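Local coordinates for protein dihydroneopterin triphosphate diphosphatase (Escherichia coli O157:H7, PDB 5U7F) that probably hydrolyses dihydroneopterin triphosphate to the monophosphate and pyrophosphate for folate biosynthesis, and can also cleave nucleoside triphosphates, preferring dATP, at residues A[98-103]-A[135-140]. Numbering follows the deposited sequence.
With SO4 (sulfate ion), chain B.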
# COMPACT_ATOMS: atom_id res chain seq x y z
N ASN A 98 14.23 4.12 -1.04
CA ASN A 98 13.23 3.63 -0.10
C ASN A 98 13.18 2.13 -0.18
O ASN A 98 13.22 1.57 -1.27
CB ASN A 98 11.84 4.20 -0.35
CG ASN A 98 10.83 3.70 0.69
OD1 ASN A 98 10.63 4.29 1.74
ND2 ASN A 98 10.24 2.54 0.42
N THR A 99 13.15 1.48 0.97
CA THR A 99 13.06 0.03 1.03
C THR A 99 11.63 -0.35 1.49
O THR A 99 11.16 0.10 2.54
CB THR A 99 14.09 -0.56 2.00
OG1 THR A 99 15.42 -0.17 1.57
CG2 THR A 99 13.99 -2.05 1.99
N GLU A 100 10.99 -1.21 0.73
CA GLU A 100 9.57 -1.50 0.89
C GLU A 100 9.31 -2.99 1.05
O GLU A 100 9.74 -3.76 0.19
CB GLU A 100 8.82 -1.02 -0.34
CG GLU A 100 7.32 -1.28 -0.37
CD GLU A 100 6.70 -0.81 -1.71
OE1 GLU A 100 6.86 -1.51 -2.74
OE2 GLU A 100 6.08 0.28 -1.72
N SER A 101 8.60 -3.36 2.11
CA SER A 101 8.20 -4.77 2.32
C SER A 101 6.73 -5.00 2.00
O SER A 101 5.87 -4.18 2.35
CB SER A 101 8.51 -5.19 3.77
OG SER A 101 9.90 -5.12 3.97
N TRP A 102 6.43 -6.13 1.35
CA TRP A 102 5.10 -6.34 0.76
C TRP A 102 4.25 -7.24 1.64
O TRP A 102 4.73 -8.25 2.17
CB TRP A 102 5.19 -6.98 -0.64
CG TRP A 102 5.81 -6.15 -1.70
CD1 TRP A 102 6.20 -4.84 -1.60
CD2 TRP A 102 6.16 -6.57 -3.01
NE1 TRP A 102 6.75 -4.42 -2.77
CE2 TRP A 102 6.73 -5.46 -3.66
CE3 TRP A 102 6.06 -7.78 -3.71
CZ2 TRP A 102 7.17 -5.51 -4.97
CZ3 TRP A 102 6.49 -7.83 -5.02
CH2 TRP A 102 7.06 -6.70 -5.63
N PHE A 103 2.98 -6.89 1.73
CA PHE A 103 1.94 -7.69 2.40
C PHE A 103 0.70 -7.79 1.49
O PHE A 103 0.48 -6.96 0.59
CB PHE A 103 1.56 -7.09 3.75
CG PHE A 103 2.68 -7.03 4.74
CD1 PHE A 103 3.63 -6.02 4.68
CD2 PHE A 103 2.79 -7.99 5.73
CE1 PHE A 103 4.67 -5.99 5.60
CE2 PHE A 103 3.83 -7.96 6.65
CZ PHE A 103 4.76 -6.97 6.59
N SER A 135 3.74 3.49 -9.36
CA SER A 135 4.80 2.79 -8.64
C SER A 135 5.10 1.40 -9.24
O SER A 135 4.20 0.53 -9.30
CB SER A 135 4.41 2.66 -7.17
OG SER A 135 5.16 1.69 -6.47
N TRP A 136 6.34 1.21 -9.67
CA TRP A 136 6.70 -0.07 -10.27
C TRP A 136 6.62 -1.19 -9.26
O TRP A 136 6.33 -2.29 -9.65
CB TRP A 136 8.09 -0.04 -10.95
CG TRP A 136 9.29 0.10 -10.08
CD1 TRP A 136 10.02 1.22 -9.91
CD2 TRP A 136 9.95 -0.93 -9.35
NE1 TRP A 136 11.10 0.98 -9.07
CE2 TRP A 136 11.08 -0.34 -8.72
CE3 TRP A 136 9.70 -2.29 -9.15
CZ2 TRP A 136 11.92 -1.06 -7.90
CZ3 TRP A 136 10.54 -3.01 -8.33
CH2 TRP A 136 11.64 -2.39 -7.71
N SER A 137 6.83 -0.92 -7.98
CA SER A 137 6.82 -1.99 -7.00
C SER A 137 5.36 -2.40 -6.70
O SER A 137 5.06 -3.59 -6.58
CB SER A 137 7.54 -1.57 -5.72
OG SER A 137 6.94 -0.42 -5.16
N ASN A 138 4.49 -1.41 -6.59
CA ASN A 138 3.04 -1.63 -6.44
C ASN A 138 2.49 -2.45 -7.59
O ASN A 138 1.73 -3.42 -7.38
CB ASN A 138 2.30 -0.29 -6.34
CG ASN A 138 0.96 -0.37 -5.58
OD1 ASN A 138 0.54 0.64 -4.98
ND2 ASN A 138 0.28 -1.56 -5.61
N ARG A 139 2.88 -2.09 -8.80
CA ARG A 139 2.53 -2.86 -9.98
C ARG A 139 2.98 -4.30 -9.87
O ARG A 139 2.18 -5.24 -10.06
CB ARG A 139 3.13 -2.24 -11.20
CG ARG A 139 3.02 -3.09 -12.46
CD ARG A 139 3.31 -2.25 -13.68
NE ARG A 139 4.73 -1.96 -13.77
CZ ARG A 139 5.30 -0.76 -13.70
NH1 ARG A 139 4.60 0.37 -13.53
NH2 ARG A 139 6.63 -0.72 -13.82
N GLN A 140 4.25 -4.48 -9.55
CA GLN A 140 4.82 -5.82 -9.49
C GLN A 140 4.13 -6.67 -8.41
O GLN A 140 3.88 -7.87 -8.61
CB GLN A 140 6.33 -5.75 -9.24
CG GLN A 140 7.03 -7.10 -9.36
CD GLN A 140 8.57 -7.02 -9.22
OE1 GLN A 140 9.19 -7.91 -8.65
NE2 GLN A 140 9.16 -5.98 -9.77
S SO4 B . 14.69 2.32 -9.46
O1 SO4 B . 15.19 3.15 -10.57
O2 SO4 B . 15.70 2.29 -8.41
O3 SO4 B . 13.46 2.94 -8.95
O4 SO4 B . 14.42 0.97 -9.95
O HOH W 1 4.86 1.57 -3.79
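Glu100 and Trp102 of strand segment 98-103 face Ser137 and Gln140 of helix segment 136-140, the start of helix 136-147; the segment axes run nearly parallel, 22° apart and 10.4 Å at closest approach. The Glu100 side chain is extended, with CG anti to the backbone N (chi1 178°), and carries its carboxylate across to the helix. Ser137 OG donates to Glu100 OE1 at 2.7 Å, on the syn side. Trp102 NE1 donates to the same Glu100 OE1 at 2.9 Å, from the anti side and the opposite face of the carboxylate. Two donors thus grip one buried oxygen and restrain the carboxylate's rotation. A water bridges Glu100 OE2 to Ser135 OG. Ser135 is the helix N-cap: its OG accepts from Asn138 N at 3.2 Å. The Trp102 indole lies against the first turn, with CZ2 3.3 Å from Ser137 O. Trp102 CH2, at the ring edge, meets Gln140 CG at 3.8 Å, and the ring and amide planes stand 87° apart. Gln140 OE1 is hydrogen-bonded to Arg77 of strand 72-82. The contact packs the C-terminal helix on the central sheet of the Nudix fold, beside the probable substrate pocket to which Ser135 and nearby Phe81 are predicted to belong.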